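Probable zinc protease PqqL (PDB 6OFT) probably cleaves peptide bonds as a zinc-dependent periplasmic endopeptidase of the M16 family, represented here by the first half of the protein. Local coordinates at residues H39-Q44 and E230-W234; N48-H54 and P171-T177; L160-N166 and K312-D316. All coordinates share one frame; numbering follows the deposited sequence.

Contact 1 (H39-Q44 and E230-W234); sequences HTGSLQ and ENRVW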
ATOM      1  N   HIS A  39      -8.798 -10.222   7.570  1.00 22.67           N
ATOM      2  CA  HIS A  39      -9.304  -8.960   7.016  1.00 22.61           C
ATOM      3  C   HIS A  39      -9.567  -7.889   8.077  1.00 25.94           C
ATOM      4  O   HIS A  39     -10.507  -7.081   7.937  1.00 24.96           O
ATOM      5  CB  HIS A  39     -10.540  -9.213   6.141  1.00 23.59           C
ATOM      6  CG  HIS A  39     -10.246 -10.023   4.913  1.00 27.02           C
ATOM      7  ND1 HIS A  39     -10.162  -9.434   3.669  1.00 29.15           N
ATOM      8  CD2 HIS A  39     -10.042 -11.355   4.782  1.00 29.11           C
ATOM      9  CE1 HIS A  39      -9.909 -10.418   2.817  1.00 28.88           C
ATOM     10  NE2 HIS A  39      -9.829 -11.594   3.444  1.00 29.09           N
ATOM     11  N   THR A  40      -8.723  -7.883   9.138  1.00 20.79           N
ATOM     12  CA  THR A  40      -8.806  -6.948  10.257  1.00 19.99           C
ATOM     13  C   THR A  40      -7.393  -6.579  10.684  1.00 25.19           C
ATOM     14  O   THR A  40      -6.550  -7.468  10.874  1.00 24.97           O
ATOM     15  CB  THR A  40      -9.561  -7.571  11.455  1.00 24.08           C
ATOM     16  OG1 THR A  40     -10.879  -7.942  11.073  1.00 21.86           O
ATOM     17  CG2 THR A  40      -9.609  -6.636  12.689  1.00 21.02           C
ATOM     18  N   GLY A  41      -7.177  -5.273  10.830  1.00 20.61           N
ATOM     19  CA  GLY A  41      -5.955  -4.659  11.324  1.00 19.65           C
ATOM     20  C   GLY A  41      -6.248  -3.743  12.503  1.00 24.07           C
ATOM     21  O   GLY A  41      -7.195  -3.972  13.254  1.00 24.53           O
ATOM     22  N   SER A  42      -5.450  -2.693  12.671  1.00 21.15           N
ATOM     23  CA  SER A  42      -5.585  -1.739  13.771  1.00 21.84           C
ATOM     24  C   SER A  42      -6.838  -0.868  13.698  1.00 26.79           C
ATOM     25  O   SER A  42      -7.251  -0.381  14.740  1.00 27.67           O
ATOM     26  CB  SER A  42      -4.346  -0.855  13.860  1.00 22.57           C
ATOM     27  OG  SER A  42      -4.179  -0.156  12.638  1.00 22.55           O
ATOM     28  N   LEU A  43      -7.430  -0.634  12.490  1.00 23.63           N
ATOM     29  CA  LEU A  43      -8.616   0.242  12.387  1.00 22.99           C
ATOM     30  C   LEU A  43      -9.755  -0.186  13.318  1.00 28.20           C
ATOM     31  O   LEU A  43     -10.428   0.664  13.898  1.00 28.77           O
ATOM     32  CB  LEU A  43      -9.158   0.366  10.946  1.00 21.87           C
ATOM     33  CG  LEU A  43      -8.295   1.037   9.865  1.00 24.63           C
ATOM     34  CD1 LEU A  43      -8.949   0.937   8.525  1.00 24.00           C
ATOM     35  CD2 LEU A  43      -8.005   2.478  10.172  1.00 25.79           C
ATOM     36  N   GLN A  44      -9.961  -1.506  13.459  1.00 24.93           N
ATOM     37  CA  GLN A  44     -11.063  -2.084  14.239  1.00 24.92           C
ATOM     38  C   GLN A  44     -10.884  -2.077  15.744  1.00 29.60           C
ATOM     39  O   GLN A  44     -11.842  -2.394  16.455  1.00 31.44           O
ATOM     40  CB  GLN A  44     -11.367  -3.503  13.759  1.00 25.69           C
ATOM     41  CG  GLN A  44     -11.713  -3.588  12.275  1.00 28.68           C
ATOM     42  CD  GLN A  44     -12.891  -2.737  11.850  1.00 32.17           C
ATOM     43  OE1 GLN A  44     -13.893  -2.605  12.554  1.00 29.18           O
ATOM     44  NE2 GLN A  44     -12.790  -2.149  10.666  1.00 22.15           N
ATOM     45  N   GLU A 230     -18.518  -7.703  12.521  1.00 32.08           N
ATOM     46  CA  GLU A 230     -18.435  -7.014  11.234  1.00 32.39           C
ATOM     47  C   GLU A 230     -17.379  -5.917  11.263  1.00 33.98           C
ATOM     48  O   GLU A 230     -17.282  -5.184  12.249  1.00 33.36           O
ATOM     49  CB  GLU A 230     -19.809  -6.495  10.749  1.00 35.12           C
ATOM     50  CG  GLU A 230     -20.460  -5.432  11.624  1.00 54.15           C
ATOM     51  CD  GLU A 230     -21.627  -4.688  11.000  1.00 83.72           C
ATOM     52  OE1 GLU A 230     -21.679  -3.445  11.147  1.00 79.45           O
ATOM     53  OE2 GLU A 230     -22.491  -5.343  10.371  1.00 79.51           O
ATOM     54  N   ASN A 231     -16.563  -5.832  10.208  1.00 29.69           N
ATOM     55  CA  ASN A 231     -15.541  -4.788  10.104  1.00 29.21           C
ATOM     56  C   ASN A 231     -16.258  -3.487   9.813  1.00 33.69           C
ATOM     57  O   ASN A 231     -17.034  -3.426   8.862  1.00 33.42           O
ATOM     58  CB  ASN A 231     -14.525  -5.097   8.999  1.00 26.06           C
ATOM     59  CG  ASN A 231     -13.514  -6.143   9.392  1.00 37.28           C
ATOM     60  OD1 ASN A 231     -12.616  -5.905  10.216  1.00 29.12           O
ATOM     61  ND2 ASN A 231     -13.636  -7.325   8.808  1.00 25.78           N
ATOM     62  N   ARG A 232     -16.060  -2.478  10.669  1.00 30.86           N
ATOM     63  CA  ARG A 232     -16.696  -1.170  10.495  1.00 30.96           C
ATOM     64  C   ARG A 232     -15.925  -0.374   9.453  1.00 34.55           C
ATOM     65  O   ARG A 232     -14.746  -0.660   9.205  1.00 34.16           O
ATOM     66  CB  ARG A 232     -16.752  -0.409  11.823  1.00 32.08           C
ATOM     67  CG  ARG A 232     -17.696  -1.020  12.854  1.00 44.22           C
ATOM     68  CD  ARG A 232     -17.353  -0.564  14.259  1.00 58.81           C
ATOM     69  NE  ARG A 232     -17.682   0.846  14.489  1.00 74.10           N
ATOM     70  CZ  ARG A 232     -17.324   1.537  15.568  1.00 90.07           C
ATOM     71  NH1 ARG A 232     -16.607   0.961  16.528  1.00 75.52           N
ATOM     72  NH2 ARG A 232     -17.671   2.811  15.692  1.00 78.34           N
ATOM     73  N   VAL A 233     -16.597   0.589   8.810  1.00 30.26           N
ATOM     74  CA  VAL A 233     -16.006   1.455   7.787  1.00 30.06           C
ATOM     75  C   VAL A 233     -16.225   2.896   8.248  1.00 33.32           C
ATOM     76  O   VAL A 233     -17.331   3.241   8.679  1.00 33.33           O
ATOM     77  CB  VAL A 233     -16.567   1.174   6.347  1.00 34.46           C
ATOM     78  CG1 VAL A 233     -15.971   2.120   5.310  1.00 34.03           C
ATOM     79  CG2 VAL A 233     -16.311  -0.275   5.924  1.00 34.33           C
ATOM     80  N   TRP A 234     -15.155   3.703   8.230  1.00 28.48           N
ATOM     81  CA  TRP A 234     -15.201   5.117   8.595  1.00 28.46           C
ATOM     82  C   TRP A 234     -14.959   5.969   7.325  1.00 32.06           C
ATOM     83  O   TRP A 234     -13.809   6.092   6.872  1.00 30.96           O
ATOM     84  CB  TRP A 234     -14.179   5.453   9.694  1.00 26.83           C
ATOM     85  CG  TRP A 234     -14.492   4.851  11.033  1.00 27.85           C
ATOM     86  CD1 TRP A 234     -15.176   5.438  12.058  1.00 31.14           C
ATOM     87  CD2 TRP A 234     -14.148   3.530  11.480  1.00 27.39           C
ATOM     88  NE1 TRP A 234     -15.266   4.570  13.122  1.00 30.39           N
ATOM     89  CE2 TRP A 234     -14.639   3.393  12.796  1.00 31.51           C
ATOM     90  CE3 TRP A 234     -13.438   2.457  10.904  1.00 27.76           C
ATOM     91  CZ2 TRP A 234     -14.473   2.213  13.536  1.00 30.88           C
ATOM     92  CZ3 TRP A 234     -13.251   1.303  11.649  1.00 29.14           C
ATOM     93  CH2 TRP A 234     -13.737   1.200  12.959  1.00 30.10           C
TER

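Contact 2 (N48-H54 and P171-T177); sequences NELGVAH and PIGLMDT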
ATOM      1  N   ASN A  48      -9.505   1.253  24.067  1.00 34.64           N
ATOM      2  CA  ASN A  48      -8.690   0.581  25.074  1.00 35.05           C
ATOM      3  C   ASN A  48      -7.892  -0.608  24.483  1.00 38.57           C
ATOM      4  O   ASN A  48      -7.375  -1.433  25.238  1.00 39.62           O
ATOM      5  CB  ASN A  48      -9.584   0.139  26.246  1.00 37.51           C
ATOM      6  CG  ASN A  48     -10.543  -0.983  25.908  1.00 57.36           C
ATOM      7  OD1 ASN A  48     -11.082  -1.074  24.802  1.00 48.33           O
ATOM      8  ND2 ASN A  48     -10.778  -1.862  26.867  1.00 50.62           N
ATOM      9  N   GLU A  49      -7.794  -0.687  23.135  1.00 33.50           N
ATOM     10  CA  GLU A  49      -7.105  -1.770  22.423  1.00 31.26           C
ATOM     11  C   GLU A  49      -6.007  -1.290  21.473  1.00 33.11           C
ATOM     12  O   GLU A  49      -5.654  -2.025  20.550  1.00 32.54           O
ATOM     13  CB  GLU A  49      -8.119  -2.605  21.614  1.00 32.05           C
ATOM     14  CG  GLU A  49      -9.112  -3.420  22.428  1.00 35.63           C
ATOM     15  CD  GLU A  49     -10.130  -4.175  21.590  1.00 43.49           C
ATOM     16  OE1 GLU A  49     -10.547  -3.659  20.530  1.00 30.45           O
ATOM     17  OE2 GLU A  49     -10.522  -5.287  22.001  1.00 45.22           O
ATOM     18  N   LEU A  50      -5.467  -0.086  21.671  1.00 29.35           N
ATOM     19  CA  LEU A  50      -4.469   0.495  20.757  1.00 28.68           C
ATOM     20  C   LEU A  50      -3.142  -0.294  20.697  1.00 30.72           C
ATOM     21  O   LEU A  50      -2.324  -0.239  21.620  1.00 28.16           O
ATOM     22  CB  LEU A  50      -4.244   1.988  21.047  1.00 29.39           C
ATOM     23  CG  LEU A  50      -5.534   2.833  21.141  1.00 34.60           C
ATOM     24  CD1 LEU A  50      -5.238   4.253  21.544  1.00 35.31           C
ATOM     25  CD2 LEU A  50      -6.362   2.765  19.873  1.00 35.42           C
ATOM     26  N   GLY A  51      -2.965  -1.010  19.578  1.00 27.67           N
ATOM     27  CA  GLY A  51      -1.803  -1.861  19.302  1.00 26.89           C
ATOM     28  C   GLY A  51      -2.044  -3.338  19.571  1.00 28.95           C
ATOM     29  O   GLY A  51      -1.111  -4.147  19.509  1.00 27.44           O
ATOM     30  N   VAL A  52      -3.301  -3.698  19.868  1.00 24.75           N
ATOM     31  CA  VAL A  52      -3.706  -5.073  20.183  1.00 24.44           C
ATOM     32  C   VAL A  52      -3.706  -5.955  18.917  1.00 26.46           C
ATOM     33  O   VAL A  52      -3.290  -7.111  19.016  1.00 26.45           O
ATOM     34  CB  VAL A  52      -5.032  -5.125  21.001  1.00 27.45           C
ATOM     35  CG1 VAL A  52      -5.671  -6.501  20.995  1.00 26.40           C
ATOM     36  CG2 VAL A  52      -4.784  -4.670  22.437  1.00 27.72           C
ATOM     37  N   ALA A  53      -4.102  -5.423  17.739  1.00 23.15           N
ATOM     38  CA  ALA A  53      -4.044  -6.218  16.503  1.00 22.97           C
ATOM     39  C   ALA A  53      -2.602  -6.693  16.242  1.00 26.38           C
ATOM     40  O   ALA A  53      -2.394  -7.859  15.909  1.00 25.29           O
ATOM     41  CB  ALA A  53      -4.555  -5.413  15.311  1.00 23.43           C
ATOM     42  N   HIS A  54      -1.618  -5.790  16.455  1.00 23.20           N
ATOM     43  CA  HIS A  54      -0.181  -6.036  16.260  1.00 22.24           C
ATOM     44  C   HIS A  54       0.363  -6.967  17.356  1.00 25.12           C
ATOM     45  O   HIS A  54       1.194  -7.831  17.068  1.00 24.85           O
ATOM     46  CB  HIS A  54       0.567  -4.689  16.163  1.00 22.55           C
ATOM     47  CG  HIS A  54       2.062  -4.782  16.110  1.00 26.16           C
ATOM     48  ND1 HIS A  54       2.849  -4.258  17.119  1.00 28.78           N
ATOM     49  CD2 HIS A  54       2.867  -5.317  15.166  1.00 28.07           C
ATOM     50  CE1 HIS A  54       4.101  -4.505  16.768  1.00 28.21           C
ATOM     51  NE2 HIS A  54       4.163  -5.148  15.606  1.00 28.30           N
ATOM     52  N   PRO A 171      -0.677   1.187  13.598  1.00 29.01           N
ATOM     53  CA  PRO A 171      -0.602  -0.219  14.060  1.00 28.18           C
ATOM     54  C   PRO A 171       0.213  -0.512  15.334  1.00 31.85           C
ATOM     55  O   PRO A 171      -0.226  -1.351  16.115  1.00 31.51           O
ATOM     56  CB  PRO A 171      -0.046  -0.962  12.843  1.00 29.11           C
ATOM     57  CG  PRO A 171      -0.506  -0.147  11.675  1.00 32.66           C
ATOM     58  CD  PRO A 171      -0.430   1.286  12.138  1.00 28.74           C
ATOM     59  N   ILE A 172       1.339   0.171  15.584  1.00 29.02           N
ATOM     60  CA  ILE A 172       2.134  -0.063  16.806  1.00 30.01           C
ATOM     61  C   ILE A 172       1.317   0.208  18.108  1.00 35.73           C
ATOM     62  O   ILE A 172       1.606  -0.394  19.144  1.00 36.24           O
ATOM     63  CB  ILE A 172       3.498   0.707  16.791  1.00 33.61           C
ATOM     64  CG1 ILE A 172       4.455   0.241  17.919  1.00 34.73           C
ATOM     65  CG2 ILE A 172       3.308   2.238  16.831  1.00 34.11           C
ATOM     66  CD1 ILE A 172       5.144  -1.173  17.723  1.00 39.13           C
ATOM     67  N   GLY A 173       0.326   1.102  18.022  1.00 31.83           N
ATOM     68  CA  GLY A 173      -0.520   1.480  19.147  1.00 31.75           C
ATOM     69  C   GLY A 173       0.203   2.298  20.204  1.00 35.27           C
ATOM     70  O   GLY A 173       1.096   3.090  19.880  1.00 33.62           O
ATOM     71  N   LEU A 174      -0.189   2.109  21.480  1.00 32.34           N
ATOM     72  CA  LEU A 174       0.372   2.832  22.633  1.00 33.23           C
ATOM     73  C   LEU A 174       1.173   1.892  23.503  1.00 37.33           C
ATOM     74  O   LEU A 174       0.709   0.788  23.775  1.00 37.13           O
ATOM     75  CB  LEU A 174      -0.731   3.463  23.499  1.00 33.99           C
ATOM     76  CG  LEU A 174      -1.740   4.446  22.896  1.00 40.69           C
ATOM     77  CD1 LEU A 174      -2.536   5.117  24.019  1.00 42.97           C
ATOM     78  CD2 LEU A 174      -1.062   5.547  22.059  1.00 44.01           C
ATOM     79  N   MET A 175       2.346   2.338  23.993  1.00 34.74           N
ATOM     80  CA  MET A 175       3.199   1.503  24.850  1.00 35.09           C
ATOM     81  C   MET A 175       2.563   1.215  26.188  1.00 36.59           C
ATOM     82  O   MET A 175       2.851   0.181  26.779  1.00 36.04           O
ATOM     83  CB  MET A 175       4.619   2.072  25.001  1.00 38.49           C
ATOM     84  CG  MET A 175       5.411   2.092  23.697  1.00 42.95           C
ATOM     85  SD  MET A 175       5.524   0.478  22.872  1.00 48.09           S
ATOM     86  CE  MET A 175       4.274   0.651  21.594  1.00 44.43           C
ATOM     87  N   ASP A 176       1.660   2.102  26.634  1.00 32.97           N
ATOM     88  CA  ASP A 176       0.911   1.953  27.871  1.00 33.70           C
ATOM     89  C   ASP A 176      -0.142   0.848  27.731  1.00 35.80           C
ATOM     90  O   ASP A 176      -0.420   0.150  28.702  1.00 35.74           O
ATOM     91  CB  ASP A 176       0.331   3.304  28.329  1.00 37.09           C
ATOM     92  CG  ASP A 176       1.417   4.337  28.626  1.00 54.76           C
ATOM     93  OD1 ASP A 176       1.828   5.057  27.683  1.00 59.00           O
ATOM     94  OD2 ASP A 176       1.866   4.413  29.792  1.00 57.35           O
ATOM     95  N   THR A 177      -0.667   0.630  26.504  1.00 31.77           N
ATOM     96  CA  THR A 177      -1.600  -0.477  26.243  1.00 31.26           C
ATOM     97  C   THR A 177      -0.781  -1.788  26.183  1.00 35.13           C
ATOM     98  O   THR A 177      -1.172  -2.786  26.789  1.00 34.59           O
ATOM     99  CB  THR A 177      -2.418  -0.213  24.978  1.00 37.19           C
ATOM    100  OG1 THR A 177      -3.136   1.006  25.155  1.00 33.75           O
ATOM    101  CG2 THR A 177      -3.396  -1.355  24.662  1.00 35.60           C
TER
HETATM  102  O   HOH W   1      -5.597   1.557  24.158  1.00 37.19           O
HETATM  103  O   HOH W   2       1.511  -3.186  19.319  1.00 25.53           O
HETATM  104  O   HOH W   3      -2.245  -3.055  15.998  1.00 23.32           O

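Contact 3 (L160-N166 and K312-D316); sequences LLANTRN and KIAPD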
ATOM      1  N   LEU A 160      -1.710  14.748   6.048  1.00 23.16           N
ATOM      2  CA  LEU A 160      -2.064  13.656   5.151  1.00 23.81           C
ATOM      3  C   LEU A 160      -3.295  12.868   5.607  1.00 27.45           C
ATOM      4  O   LEU A 160      -4.139  12.541   4.770  1.00 27.73           O
ATOM      5  CB  LEU A 160      -0.837  12.725   5.012  1.00 24.01           C
ATOM      6  CG  LEU A 160      -0.729  11.796   3.794  1.00 28.20           C
ATOM      7  CD1 LEU A 160      -0.791  12.569   2.475  1.00 27.77           C
ATOM      8  CD2 LEU A 160       0.582  11.036   3.847  1.00 28.92           C
ATOM      9  N   LEU A 161      -3.407  12.562   6.917  1.00 22.37           N
ATOM     10  CA  LEU A 161      -4.492  11.716   7.414  1.00 21.42           C
ATOM     11  C   LEU A 161      -5.623  12.461   8.132  1.00 24.84           C
ATOM     12  O   LEU A 161      -6.369  11.839   8.891  1.00 23.91           O
ATOM     13  CB  LEU A 161      -3.932  10.589   8.313  1.00 21.47           C
ATOM     14  CG  LEU A 161      -2.744   9.735   7.792  1.00 25.27           C
ATOM     15  CD1 LEU A 161      -2.473   8.587   8.730  1.00 25.84           C
ATOM     16  CD2 LEU A 161      -2.987   9.200   6.384  1.00 25.15           C
ATOM     17  N   ALA A 162      -5.796  13.773   7.872  1.00 22.26           N
ATOM     18  CA  ALA A 162      -6.894  14.528   8.495  1.00 22.89           C
ATOM     19  C   ALA A 162      -8.244  13.850   8.183  1.00 27.69           C
ATOM     20  O   ALA A 162      -8.462  13.408   7.053  1.00 27.57           O
ATOM     21  CB  ALA A 162      -6.905  15.955   7.974  1.00 23.86           C
ATOM     22  N   ASN A 163      -9.103  13.693   9.204  1.00 24.81           N
ATOM     23  CA  ASN A 163     -10.452  13.112   9.098  1.00 24.27           C
ATOM     24  C   ASN A 163     -10.496  11.632   8.668  1.00 26.70           C
ATOM     25  O   ASN A 163     -11.506  11.186   8.132  1.00 25.95           O
ATOM     26  CB  ASN A 163     -11.345  13.965   8.184  1.00 24.42           C
ATOM     27  CG  ASN A 163     -11.477  15.405   8.602  1.00 37.51           C
ATOM     28  OD1 ASN A 163     -11.389  15.751   9.777  1.00 35.09           O
ATOM     29  ND2 ASN A 163     -11.692  16.274   7.641  1.00 28.79           N
ATOM     30  N   THR A 164      -9.428  10.865   8.943  1.00 23.39           N
ATOM     31  CA  THR A 164      -9.411   9.427   8.661  1.00 22.49           C
ATOM     32  C   THR A 164      -9.429   8.687  10.003  1.00 26.16           C
ATOM     33  O   THR A 164      -8.940   9.222  10.993  1.00 25.04           O
ATOM     34  CB  THR A 164      -8.153   9.005   7.873  1.00 26.61           C
ATOM     35  OG1 THR A 164      -7.009   9.192   8.682  1.00 24.08           O
ATOM     36  CG2 THR A 164      -7.977   9.745   6.565  1.00 27.57           C
ATOM     37  N   ARG A 165      -9.919   7.435  10.030  1.00 24.57           N
ATOM     38  CA  ARG A 165      -9.842   6.607  11.242  1.00 25.00           C
ATOM     39  C   ARG A 165      -8.345   6.205  11.452  1.00 27.54           C
ATOM     40  O   ARG A 165      -7.900   6.049  12.591  1.00 26.72           O
ATOM     41  CB  ARG A 165     -10.769   5.380  11.106  1.00 25.60           C
ATOM     42  CG  ARG A 165     -10.604   4.295  12.162  1.00 28.93           C
ATOM     43  CD  ARG A 165     -11.090   4.674  13.545  1.00 29.37           C
ATOM     44  NE  ARG A 165     -11.262   3.459  14.331  1.00 27.86           N
ATOM     45  CZ  ARG A 165     -11.966   3.372  15.452  1.00 36.90           C
ATOM     46  NH1 ARG A 165     -12.560   4.448  15.958  1.00 28.01           N
ATOM     47  NH2 ARG A 165     -12.095   2.208  16.068  1.00 25.75           N
ATOM     48  N   ASN A 166      -7.583   6.096  10.331  1.00 22.14           N
ATOM     49  CA  ASN A 166      -6.145   5.798  10.250  1.00 21.78           C
ATOM     50  C   ASN A 166      -5.316   6.737  11.121  1.00 27.22           C
ATOM     51  O   ASN A 166      -4.302   6.309  11.686  1.00 27.35           O
ATOM     52  CB  ASN A 166      -5.664   5.899   8.785  1.00 19.17           C
ATOM     53  CG  ASN A 166      -6.399   4.966   7.860  1.00 26.92           C
ATOM     54  OD1 ASN A 166      -7.592   5.120   7.620  1.00 22.26           O
ATOM     55  ND2 ASN A 166      -5.712   3.958   7.337  1.00 15.38           N
ATOM     56  N   LYS A 312      -2.238   5.647  -1.305  1.00 29.76           N
ATOM     57  CA  LYS A 312      -3.427   5.291  -0.527  1.00 28.45           C
ATOM     58  C   LYS A 312      -3.243   5.889   0.872  1.00 30.60           C
ATOM     59  O   LYS A 312      -2.164   5.743   1.458  1.00 30.45           O
ATOM     60  CB  LYS A 312      -3.565   3.756  -0.437  1.00 31.12           C
ATOM     61  CG  LYS A 312      -4.706   3.269   0.454  1.00 34.83           C
ATOM     62  CD  LYS A 312      -4.653   1.760   0.629  1.00 40.55           C
ATOM     63  CE  LYS A 312      -5.469   1.289   1.806  1.00 47.54           C
ATOM     64  NZ  LYS A 312      -5.499  -0.194   1.880  1.00 51.43           N
ATOM     65  N   ILE A 313      -4.272   6.598   1.401  1.00 25.43           N
ATOM     66  CA  ILE A 313      -4.170   7.211   2.731  1.00 24.68           C
ATOM     67  C   ILE A 313      -5.185   6.605   3.713  1.00 27.22           C
ATOM     68  O   ILE A 313      -5.011   6.721   4.923  1.00 26.48           O
ATOM     69  CB  ILE A 313      -4.216   8.771   2.696  1.00 28.31           C
ATOM     70  CG1 ILE A 313      -5.596   9.312   2.239  1.00 28.10           C
ATOM     71  CG2 ILE A 313      -3.051   9.348   1.843  1.00 29.65           C
ATOM     72  CD1 ILE A 313      -5.811  10.829   2.457  1.00 32.71           C
ATOM     73  N   ALA A 314      -6.245   5.976   3.182  1.00 22.31           N
ATOM     74  CA  ALA A 314      -7.323   5.336   3.938  1.00 21.92           C
ATOM     75  C   ALA A 314      -8.006   4.311   2.980  1.00 26.26           C
ATOM     76  O   ALA A 314      -7.716   4.374   1.778  1.00 24.53           O
ATOM     77  CB  ALA A 314      -8.323   6.400   4.387  1.00 22.69           C
ATOM     78  N   PRO A 315      -8.890   3.368   3.438  1.00 23.37           N
ATOM     79  CA  PRO A 315      -9.514   2.425   2.472  1.00 22.99           C
ATOM     80  C   PRO A 315     -10.280   3.093   1.311  1.00 26.16           C
ATOM     81  O   PRO A 315     -10.365   2.516   0.237  1.00 23.75           O
ATOM     82  CB  PRO A 315     -10.457   1.579   3.352  1.00 24.63           C
ATOM     83  CG  PRO A 315      -9.892   1.693   4.743  1.00 28.89           C
ATOM     84  CD  PRO A 315      -9.354   3.101   4.819  1.00 24.48           C
ATOM     85  N   ASP A 316     -10.827   4.311   1.524  1.00 22.69           N
ATOM     86  CA  ASP A 316     -11.629   5.034   0.521  1.00 22.30           C
ATOM     87  C   ASP A 316     -10.946   6.276  -0.063  1.00 24.96           C
ATOM     88  O   ASP A 316     -11.605   7.039  -0.765  1.00 24.63           O
ATOM     89  CB  ASP A 316     -12.943   5.474   1.193  1.00 24.03           C
ATOM     90  CG  ASP A 316     -12.786   6.452   2.358  1.00 29.80           C
ATOM     91  OD1 ASP A 316     -11.649   6.610   2.860  1.00 29.75           O
ATOM     92  OD2 ASP A 316     -13.799   7.060   2.763  1.00 30.88           O
TER

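Contact 1 (H39-Q44 and E230-W234)
Q44 holds the backbone of R232 at both its N-H and its C=O, as a neighbouring strand would. Bent at chi2 (-58°), its chain turns the amide toward 230-234. NE2 donates to a lone pair of R232 O, in its carbonyl plane, at 2.9 Å, and that oxygen lies nearly in the plane of the Q44 amide. R232 N gives a bond of equal length to Q44 OE1, nearly straight (160°) but tilted from the carbonyl plane. Past this pair lies W234: its CZ3 has Q44 NE2 at the ring edge, 3.6 Å away, while CH2 meets L43 O at 3.5 Å. N231 comes across the Q44 side chain at about a right angle, the two amides turned 80° apart. Its OD1 touches Q44 CG at 3.2 Å and accepts the T40 OG1 proton at 2.8 Å, in the carbonyl plane. N198 closes this network, with ND2 to T40 OG1 and OD1 to N231 ND2. The loop after strand 31-38 is thus joined to the linker before strand 242-248. The chemistry is that of neutral amides and a hydroxyl: each end of the buried Q44 amide has a main-chain partner, which probably fixes which way round it sits.

Contact 2 (N48-H54 and P171-T177)
H54 stands in the first turn of helix 52-59, which carries the inverted zinc motif HxxEH of the M16 peptidases, and P171 and I172 pack against it. H54 is a predicted zinc ligand, together with H58 and E134, and E57 is the predicted proton acceptor. A type II turn from E49 to V52 leads into this helix, with G51 as N-cap; L174 holds the N-cap position of helix 175-180. The two chains come closest at glycines just ahead of their helices, G51 CA and G173 CA being 3.6 Å apart. A side chain on G173 would run into G51 N and L50 O, and one on G51 into I172 O; the positive phi of both residues suits glycine as well.

L174 N donates to L50 O at 3.2 Å, straight at hydrogen (167°) but from above the carbonyl plane, not on a lone pair. The same oxygen rests on T177, 3.4 Å from its CB, and receives a CA-H...O contact from G173. L50 and L174 lie side by side, CD1 of L50 being 3.8 Å from CG of L174. A water joins L50 N to T177 OG1 beside them.

H54 CG is anti to the backbone N (chi1 174°), which brings the ring alongside I172, with CE1 3.6 Å from I172 CD1. Helix 128-144 touches both side chains through I138. A second water bridges P171 O to H54 N at the start of the helix. The third, which probably helps fix the rotation of the ring, hydrogen-bonds to G51 O and I172 O and sits in the plane of the imidazole, 2.8 Å from H54 ND1.

Contact 3 (L160-N166 and K312-D316)
One face of the N166 amide looks onto I313 O and A314; the I313 carbonyl points its oxygen obliquely at that face. I313 O is 3.7 Å from N166 CG, almost straight above that carbon. A314 CB is over the same face, 3.6 Å from N166 OD1. P315 CD comes nearly level with the plane, beyond the oxygen, at 3.9 Å from OD1. Y93 also touches this side chain. With an alanine here the amide would be gone, and a gap would probably open over I313 O and beside A314 CB.

I313 and A314 form a classic beta bulge facing Y317 at the end of strand 303-314, an edge strand of the five-stranded sheet. Here I313 points toward the loop that follows helix 148-160, so that this loop of the insulinase-type region is packed on the sheet of the following M16 region, away from the predicted zinc site. CG1 of I313 takes the crowded position between the backbone N and the carbonyl carbon (chi1 67°), bringing CD1 to 3.3 Å from L160 O. Its CG2 meets L160 CG at 3.9 Å, the two side chains crossing at a slant, whereas L161 slides past I313 in the opposite direction and sets CD2 3.5 Å from I313 O. R262 of strand 256-264 donates to L160 O and touches I313.

A type II turn from L161 to T164 shapes the loop. T164 N and OG1 both donate to L161 O from the same face of its plane, the hydroxyl over 2.7 Å, while T164 CG2 packs on A314 CB.

Overall arrangement
Contact 1 touches both of the others: its centre is 14 Å from that of contact 2 and 13 Å from that of contact 3, which are 18 Å from each other and do not touch. Toward contact 2, G41 O packs on A53 CB (3.6 Å), and S42 on P171. Toward contact 3, R165 NE probably donates a hydrogen bond to L43 O (2.9 Å), and its guanidinium stacks on W234 as a cation-pi pair. Contact 2 holds the predicted zinc ligand H54; the T40 side chain of contact 1 is about 11 Å from those of H54 and E57. Contacts 1 and 3 both join the insulinase-type region to the following M16 region, whereas contact 2 stays within the first.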